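Side-chain contacts in large adhesion protein (Lap) involved in biofilm formation (Marinobacter hydrocarbonoclasticus, PDB 6XI3), which probably forms part of the calcium-stiffened extending region that holds a bacterial RTX adhesin out toward its target during biofilm formation: residues V59-T64 against G81-T86; V335-T340 against L389-S394; V362-T367 against Y374-V379. One frame throughout, in Å; residues are numbered along the deposited sequence.

Contact 1: residues V59-T64 against G81-T86; sequences VAITIT and GSYSLT
Val59 presses its two methyl branches onto the ring of Tyr83, and with this the two sheets of an Ig-like beta-sandwich meet in the interior of the domain. Strand 59-64 belongs to the four-stranded sheet and strand 82-86 to the three-stranded one. The short axes come within 9.7 Å at an angle of 39°, the spacing of stacked sheets rather than of neighbours in one sheet, and no hydrogen bond joins the two segments. The main bump is Val59 CG2, which stands 3.7 Å from the centroid of the Tyr83 ring, 10° off its normal: a CH-pi contact over the face. The second branch, CG1, rests beside it nearer the phenol end, 3.8 Å from Tyr83 CZ. A beta-branched residue suits this place, since its two methyls spread across the flat surface, one over the ring centre and one toward the phenol end. Tyr83 offers that surface because its CG lies between its own backbone N and carbonyl carbon (chi1 66°), while its hydroxyl is hydrogen-bonded to Thr31 O, so the polar end of a buried ring is satisfied. One step along, Ile61 extends a longer, thinner knob. Its CD1 enters the angle between ring and leucine, 4.2 Å from Tyr83 CE2, approaching the ring obliquely. The reach of isoleucine bridges a wider gap here, for the CA atoms of Ile61 and Leu85 are 9.9 Å apart, against 7.9 Å for those of Val59 and Tyr83. Ala102 and Ala75, both small, border the Tyr83 side chain on the four-stranded sheet. Leucine and isoleucine finish the row tip to tip, Ile61 CD1 to Leu85 CD1 at 3.9 Å.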
loop_
_atom_site.group_PDB
_atom_site.type_symbol
_atom_site.label_atom_id
_atom_site.label_comp_id
_atom_site.label_asym_id
_atom_site.label_seq_id
_atom_site.Cartn_x
_atom_site.Cartn_y
_atom_site.Cartn_z
ATOM N N VAL A 59 70.275 -6.140 -5.137
ATOM C CA VAL A 59 69.023 -6.895 -5.366
ATOM C C VAL A 59 67.954 -5.890 -5.767
ATOM O O VAL A 59 67.700 -4.980 -4.990
ATOM C CB VAL A 59 68.578 -7.681 -4.134
ATOM C CG1 VAL A 59 67.314 -8.462 -4.435
ATOM C CG2 VAL A 59 69.669 -8.587 -3.605
ATOM N N ALA A 60 67.400 -6.031 -6.967
ATOM C CA ALA A 60 66.285 -5.182 -7.449
ATOM C C ALA A 60 64.992 -5.790 -6.911
ATOM O O ALA A 60 64.841 -7.045 -6.868
ATOM C CB ALA A 60 66.258 -5.106 -8.955
ATOM N N ILE A 61 64.079 -4.946 -6.477
ATOM C CA ILE A 61 62.847 -5.452 -5.846
ATOM C C ILE A 61 61.679 -4.738 -6.498
ATOM O O ILE A 61 61.781 -3.529 -6.721
ATOM C CB ILE A 61 62.905 -5.224 -4.339
ATOM C CG1 ILE A 61 63.879 -6.197 -3.691
ATOM C CG2 ILE A 61 61.520 -5.343 -3.731
ATOM C CD1 ILE A 61 64.417 -5.670 -2.417
ATOM N N THR A 62 60.630 -5.476 -6.804
ATOM C CA THR A 62 59.323 -4.861 -7.146
ATOM C C THR A 62 58.289 -5.356 -6.143
ATOM O O THR A 62 58.346 -6.536 -5.675
ATOM C CB THR A 62 58.916 -5.109 -8.599
ATOM O OG1 THR A 62 58.750 -6.524 -8.650
ATOM C CG2 THR A 62 59.945 -4.612 -9.592
ATOM N N ILE A 63 57.392 -4.456 -5.784
ATOM C CA ILE A 63 56.180 -4.816 -5.013
ATOM C C ILE A 63 55.020 -4.380 -5.890
ATOM O O ILE A 63 54.965 -3.184 -6.207
ATOM C CB ILE A 63 56.153 -4.149 -3.639
ATOM C CG1 ILE A 63 57.520 -4.236 -2.957
ATOM C CG2 ILE A 63 55.031 -4.787 -2.827
ATOM C CD1 ILE A 63 57.524 -3.695 -1.568
ATOM N N THR A 64 54.207 -5.346 -6.311
ATOM C CA THR A 64 53.061 -5.149 -7.218
ATOM C C THR A 64 51.762 -5.402 -6.452
ATOM O O THR A 64 51.637 -6.438 -5.773
ATOM C CB THR A 64 53.167 -6.081 -8.435
ATOM O OG1 THR A 64 54.460 -5.853 -8.979
ATOM C CG2 THR A 64 52.109 -5.837 -9.483
ATOM N N GLY A 81 76.019 -12.214 2.505
ATOM C CA GLY A 81 75.125 -12.595 1.410
ATOM C C GLY A 81 73.699 -12.162 1.692
ATOM O O GLY A 81 72.847 -12.373 0.812
ATOM N N SER A 82 73.430 -11.545 2.851
ATOM C CA SER A 82 72.039 -11.185 3.232
ATOM C C SER A 82 71.761 -9.758 2.781
ATOM O O SER A 82 72.710 -8.993 2.475
ATOM C CB SER A 82 71.780 -11.376 4.714
ATOM O OG SER A 82 72.524 -10.427 5.439
ATOM N N TYR A 83 70.487 -9.392 2.748
ATOM C CA TYR A 83 70.056 -8.028 2.390
ATOM C C TYR A 83 68.749 -7.782 3.126
ATOM O O TYR A 83 68.102 -8.751 3.491
ATOM C CB TYR A 83 69.924 -7.851 0.873
ATOM C CG TYR A 83 68.843 -8.653 0.208
ATOM C CD1 TYR A 83 69.051 -9.960 -0.153
ATOM C CD2 TYR A 83 67.635 -8.072 -0.114
ATOM C CE1 TYR A 83 68.069 -10.686 -0.781
ATOM C CE2 TYR A 83 66.628 -8.792 -0.716
ATOM C CZ TYR A 83 66.842 -10.105 -1.039
ATOM O OH TYR A 83 65.878 -10.838 -1.656
ATOM N N SER A 84 68.426 -6.529 3.381
ATOM C CA SER A 84 67.092 -6.174 3.923
ATOM C C SER A 84 66.739 -4.723 3.616
ATOM O O SER A 84 67.605 -3.949 3.276
ATOM C CB SER A 84 67.048 -6.426 5.402
ATOM O OG SER A 84 67.891 -5.474 5.997
ATOM N N LEU A 85 65.446 -4.423 3.638
ATOM C CA LEU A 85 64.904 -3.049 3.531
ATOM C C LEU A 85 63.819 -2.934 4.616
ATOM O O LEU A 85 63.068 -3.892 4.768
ATOM C CB LEU A 85 64.329 -2.799 2.134
ATOM C CG LEU A 85 65.338 -2.712 0.986
ATOM C CD1 LEU A 85 64.657 -2.397 -0.341
ATOM C CD2 LEU A 85 66.405 -1.658 1.260
ATOM N N THR A 86 63.808 -1.837 5.364
ATOM C CA THR A 86 62.835 -1.538 6.459
ATOM C C THR A 86 62.061 -0.277 6.078
ATOM O O THR A 86 62.694 0.652 5.577
ATOM C CB THR A 86 63.581 -1.342 7.791
ATOM O OG1 THR A 86 64.247 -2.566 8.107
ATOM C CG2 THR A 86 62.668 -0.962 8.946
#

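Contact 2: residues V335-T340 against L389-S394; sequences VDLSGT and LTVEAS
Leu337 and Val391 meet tip to tip in the buried interior of the last Ig-like sandwich of the chain, where strand 335-340 of the three-stranded sheet faces strand 389-394 of the four-stranded one. Leu337 CD2 lies 3.8 Å from Val391 CG2 and 3.9 Å from CG1, so a single methyl of the leucine sits against both prongs of the valine. Its other methyl, CD1, reaches only CG1, at 4.1 Å. With CG turned away from the carbonyl carbon (chi1 -55°), both leucine methyls end facing Val391. Leucine supplies the length and valine the breadth needed to join backbones whose CA atoms are 8.6 Å apart. A looser pair follows, Val335 CG1 and Leu389 CD1 at 4.4 Å, with the long and short residues exchanged between the strands. Leu325 flanks both Val335 and Leu337, while Ile354 touches both Val335 and Val391; these hydrophobic neighbours pack beside them. Farther out, backbone bonds of Leu337 to Leu376 and of Val335 to Val379 fix strand 335-340 within its sheet. Across the contact itself there is no hydrogen bond: between these two segments only methyl groups meet, an apolar association set by shape and exclusion of water.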
loop_
_atom_site.group_PDB
_atom_site.type_symbol
_atom_site.label_atom_id
_atom_site.label_comp_id
_atom_site.label_asym_id
_atom_site.label_seq_id
_atom_site.Cartn_x
_atom_site.Cartn_y
_atom_site.Cartn_z
ATOM N N VAL A 335 -69.656 10.244 12.938
ATOM C CA VAL A 335 -69.206 8.925 12.454
ATOM C C VAL A 335 -67.982 8.500 13.260
ATOM O O VAL A 335 -67.254 9.364 13.766
ATOM C CB VAL A 335 -68.947 8.889 10.942
ATOM C CG1 VAL A 335 -70.210 9.226 10.168
ATOM C CG2 VAL A 335 -67.807 9.792 10.517
ATOM N N ASP A 336 -67.840 7.197 13.458
ATOM C CA ASP A 336 -66.597 6.598 13.985
ATOM C C ASP A 336 -65.999 5.815 12.819
ATOM O O ASP A 336 -66.772 5.072 12.175
ATOM C CB ASP A 336 -66.842 5.726 15.222
ATOM C CG ASP A 336 -67.498 6.435 16.407
ATOM O OD1 ASP A 336 -67.502 7.674 16.466
ATOM O OD2 ASP A 336 -67.989 5.724 17.273
ATOM N N LEU A 337 -64.701 6.012 12.561
ATOM C CA LEU A 337 -63.932 5.399 11.457
ATOM C C LEU A 337 -62.760 4.661 12.091
ATOM O O LEU A 337 -62.324 5.085 13.135
ATOM C CB LEU A 337 -63.381 6.490 10.531
ATOM C CG LEU A 337 -64.399 7.459 9.958
ATOM C CD1 LEU A 337 -63.691 8.544 9.192
ATOM C CD2 LEU A 337 -65.389 6.736 9.054
ATOM N N SER A 338 -62.272 3.596 11.472
ATOM C CA SER A 338 -61.019 2.925 11.880
ATOM C C SER A 338 -60.325 2.386 10.632
ATOM O O SER A 338 -60.995 2.288 9.588
ATOM C CB SER A 338 -61.291 1.819 12.857
ATOM O OG SER A 338 -62.266 0.955 12.337
ATOM N N GLY A 339 -59.050 2.015 10.756
ATOM C CA GLY A 339 -58.352 1.400 9.621
ATOM C C GLY A 339 -57.095 0.685 10.050
ATOM O O GLY A 339 -56.757 0.725 11.227
ATOM N N THR A 340 -56.429 0.086 9.079
ATOM C CA THR A 340 -55.165 -0.642 9.264
ATOM C C THR A 340 -54.241 -0.160 8.169
ATOM O O THR A 340 -54.734 0.317 7.116
ATOM C CB THR A 340 -55.340 -2.176 9.205
ATOM O OG1 THR A 340 -55.796 -2.539 7.900
ATOM C CG2 THR A 340 -56.314 -2.701 10.239
ATOM N N LEU A 389 -72.981 8.092 1.898
ATOM C CA LEU A 389 -71.709 8.635 2.423
ATOM C C LEU A 389 -70.610 7.791 1.802
ATOM O O LEU A 389 -70.770 6.561 1.786
ATOM C CB LEU A 389 -71.624 8.511 3.950
ATOM C CG LEU A 389 -72.528 9.418 4.779
ATOM C CD1 LEU A 389 -72.157 9.314 6.251
ATOM C CD2 LEU A 389 -72.465 10.864 4.324
ATOM N N THR A 390 -69.544 8.442 1.352
ATOM C CA THR A 390 -68.302 7.778 0.910
ATOM C C THR A 390 -67.159 8.308 1.764
ATOM O O THR A 390 -66.989 9.531 1.831
ATOM C CB THR A 390 -68.015 8.010 -0.577
ATOM O OG1 THR A 390 -69.181 7.596 -1.281
ATOM C CG2 THR A 390 -66.804 7.227 -1.038
ATOM N N VAL A 391 -66.484 7.397 2.451
ATOM C CA VAL A 391 -65.298 7.689 3.290
ATOM C C VAL A 391 -64.082 7.316 2.438
ATOM O O VAL A 391 -64.083 6.200 1.898
ATOM C CB VAL A 391 -65.338 6.887 4.595
ATOM C CG1 VAL A 391 -64.025 6.995 5.375
ATOM C CG2 VAL A 391 -66.520 7.304 5.471
ATOM N N GLU A 392 -63.116 8.225 2.301
ATOM C CA GLU A 392 -61.822 7.951 1.621
ATOM C C GLU A 392 -60.701 8.204 2.641
ATOM O O GLU A 392 -60.714 9.240 3.310
ATOM C CB GLU A 392 -61.723 8.789 0.347
ATOM C CG GLU A 392 -60.366 8.728 -0.344
ATOM C CD GLU A 392 -60.132 7.496 -1.208
ATOM O OE1 GLU A 392 -61.048 6.641 -1.298
ATOM O OE2 GLU A 392 -59.035 7.391 -1.798
ATOM N N ALA A 393 -59.770 7.267 2.769
ATOM C CA ALA A 393 -58.567 7.448 3.604
ATOM C C ALA A 393 -57.313 7.254 2.752
ATOM O O ALA A 393 -57.303 6.347 1.897
ATOM C CB ALA A 393 -58.629 6.493 4.762
ATOM N N SER A 394 -56.284 8.063 3.018
ATOM C CA SER A 394 -54.985 8.049 2.302
ATOM C C SER A 394 -53.808 8.245 3.261
ATOM O O SER A 394 -53.890 9.060 4.206
ATOM C CB SER A 394 -54.945 9.086 1.239
ATOM O OG SER A 394 -53.886 8.769 0.342
#

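Contact 3: residues V362-T367 against Y374-V379; sequences VNAITT and YSLTGV
Ala364 and Leu376 make one of the close apolar contacts between two edge strands, 362-367 and 374-377, which belong to the two different sheets of an Ig-like beta-sandwich. Ala364 CB lies 3.7 Å from Leu376 CD2; the small alanine lets the branched leucine come up close to its strand. The other leucine methyl turns to Thr366, where CD1 meets CG2 at 3.6 Å. Those two side chains cross obliquely, and the threonine methyl also approaches Tyr374 CD2, at 3.9 Å. Val362 and Val379 extend the apolar row, their side chains passing alongside and running opposite ways, with the CG1 atoms 4.1 Å apart. Val379 follows the corner at Gly378, whose positive phi favours glycine; together they face Val335 as a G1 beta bulge.

A water links the polar groups of the two strands. It is hydrogen-bonded to Thr366 OG1 at 2.8 Å, probably donates to Thr367 O and accepts from Ser375 N at 3.0 Å. Threonine suits this position by serving both the polar and the apolar part of the contact: OG1 is placed anti to the backbone N (chi1 -165°) and reaches the water, while CG2 packs on Leu376 and Tyr374. The Tyr374 hydroxyl leads away into the sandwich, where it bonds to Thr322 O.

The chemistry is therefore divided, with methyl packing along the row from Val362 to Thr366 and a water joining the Thr366 hydroxyl to backbone groups of Thr367 and Ser375 at one end, consistent with a sandwich margin at the protein surface.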
loop_
_atom_site.group_PDB
_atom_site.type_symbol
_atom_site.label_atom_id
_atom_site.label_comp_id
_atom_site.label_asym_id
_atom_site.label_seq_id
_atom_site.Cartn_x
_atom_site.Cartn_y
_atom_site.Cartn_z
ATOM N N VAL A 362 -66.313 16.595 4.350
ATOM C CA VAL A 362 -65.664 16.770 5.675
ATOM C C VAL A 362 -64.257 16.198 5.548
ATOM O O VAL A 362 -64.126 15.069 5.054
ATOM C CB VAL A 362 -66.420 16.087 6.826
ATOM C CG1 VAL A 362 -65.544 15.999 8.071
ATOM C CG2 VAL A 362 -67.728 16.800 7.128
ATOM N N ASN A 363 -63.264 16.973 5.983
ATOM C CA ASN A 363 -61.832 16.583 5.973
ATOM C C ASN A 363 -61.386 16.389 7.430
ATOM O O ASN A 363 -61.730 17.219 8.291
ATOM C CB ASN A 363 -60.939 17.627 5.293
ATOM C CG ASN A 363 -61.342 17.939 3.862
ATOM O OD1 ASN A 363 -61.109 17.147 2.951
ATOM N ND2 ASN A 363 -61.948 19.096 3.659
ATOM N N ALA A 364 -60.633 15.327 7.683
ATOM C CA ALA A 364 -60.059 15.032 9.005
ATOM C C ALA A 364 -58.671 14.419 8.789
ATOM O O ALA A 364 -58.355 13.993 7.651
ATOM C CB ALA A 364 -60.994 14.108 9.763
ATOM N N ILE A 365 -57.893 14.368 9.862
ATOM C CA ILE A 365 -56.493 13.873 9.880
ATOM C C ILE A 365 -56.261 13.206 11.232
ATOM O O ILE A 365 -56.664 13.764 12.284
ATOM C CB ILE A 365 -55.459 14.997 9.624
ATOM C CG1 ILE A 365 -55.834 15.921 8.458
ATOM C CG2 ILE A 365 -54.101 14.392 9.393
ATOM C CD1 ILE A 365 -54.790 17.024 8.165
ATOM N N THR A 366 -55.656 12.031 11.213
ATOM C CA THR A 366 -55.275 11.343 12.460
ATOM C C THR A 366 -53.909 10.715 12.227
ATOM O O THR A 366 -53.309 10.945 11.154
ATOM C CB THR A 366 -56.355 10.355 12.922
ATOM O OG1 THR A 366 -56.107 9.984 14.289
ATOM C CG2 THR A 366 -56.423 9.159 12.001
ATOM N N THR A 367 -53.443 10.003 13.233
ATOM C CA THR A 367 -52.079 9.455 13.312
ATOM C C THR A 367 -52.103 7.917 13.286
ATOM O O THR A 367 -52.891 7.305 14.012
ATOM C CB THR A 367 -51.376 10.027 14.540
ATOM O OG1 THR A 367 -51.296 11.439 14.299
ATOM C CG2 THR A 367 -49.995 9.452 14.756
ATOM N N TYR A 374 -55.332 2.975 12.984
ATOM C CA TYR A 374 -55.715 4.383 13.178
ATOM C C TYR A 374 -57.216 4.385 13.441
ATOM O O TYR A 374 -57.886 3.424 13.071
ATOM C CB TYR A 374 -55.345 5.270 11.983
ATOM C CG TYR A 374 -56.069 4.994 10.695
ATOM C CD1 TYR A 374 -55.609 4.037 9.814
ATOM C CD2 TYR A 374 -57.239 5.659 10.382
ATOM C CE1 TYR A 374 -56.276 3.743 8.639
ATOM C CE2 TYR A 374 -57.931 5.371 9.226
ATOM C CZ TYR A 374 -57.455 4.401 8.362
ATOM O OH TYR A 374 -58.110 4.146 7.218
ATOM N N SER A 375 -57.708 5.424 14.086
ATOM C CA SER A 375 -59.165 5.593 14.223
ATOM C C SER A 375 -59.513 7.062 14.388
ATOM O O SER A 375 -58.649 7.828 14.776
ATOM C CB SER A 375 -59.700 4.733 15.333
ATOM O OG SER A 375 -59.156 5.098 16.563
ATOM N N LEU A 376 -60.763 7.402 14.069
ATOM C CA LEU A 376 -61.351 8.725 14.358
ATOM C C LEU A 376 -62.726 8.455 14.956
ATOM O O LEU A 376 -63.465 7.644 14.395
ATOM C CB LEU A 376 -61.432 9.592 13.089
ATOM C CG LEU A 376 -60.117 9.770 12.322
ATOM C CD1 LEU A 376 -59.929 8.669 11.292
ATOM C CD2 LEU A 376 -60.057 11.104 11.632
ATOM N N THR A 377 -63.051 9.115 16.052
ATOM C CA THR A 377 -64.307 8.879 16.773
ATOM C C THR A 377 -64.995 10.230 16.932
ATOM O O THR A 377 -64.314 11.251 17.069
ATOM C CB THR A 377 -64.005 8.071 18.042
ATOM O OG1 THR A 377 -63.111 8.865 18.794
ATOM C CG2 THR A 377 -63.330 6.744 17.774
ATOM N N GLY A 378 -66.319 10.241 16.808
ATOM C CA GLY A 378 -67.106 11.465 17.005
ATOM C C GLY A 378 -66.846 12.516 15.945
ATOM O O GLY A 378 -66.977 13.694 16.271
ATOM N N VAL A 379 -66.560 12.131 14.700
ATOM C CA VAL A 379 -66.311 13.107 13.602
ATOM C C VAL A 379 -67.647 13.783 13.242
ATOM O O VAL A 379 -68.638 13.070 12.951
ATOM C CB VAL A 379 -65.649 12.430 12.389
ATOM C CG1 VAL A 379 -65.535 13.375 11.214
ATOM C CG2 VAL A 379 -64.278 11.852 12.723
HETATM O O HOH W 1 -55.553 7.318 15.000
#

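Overall arrangement
Contacts 2 and 3 lie in the same C-terminal sandwich, centres 8 Å apart, whereas contact 1 lies in the first, about 129 Å from contact 2 and 127 Å from contact 3 between centres. All three bridge facing sheets: contacts 1 and 2 are buried, contact 3 is at the margin. Strands 334-342 and 374-380 couple contacts 2 and 3, with Leu337 N 2.7 Å from Leu376 O and Asp336 OD1 2.8 Å from Gly378 N, both probable hydrogen bonds. A sodium ion lies about 5 Å, and a calcium ion about 11 Å, from the Leu389 side chain of contact 2. Calcium sites such as that of Asp95, Asp121, Thr123, Asp149 and Asn205 lie between successive sandwiches, consistent with calcium holding the chain extended.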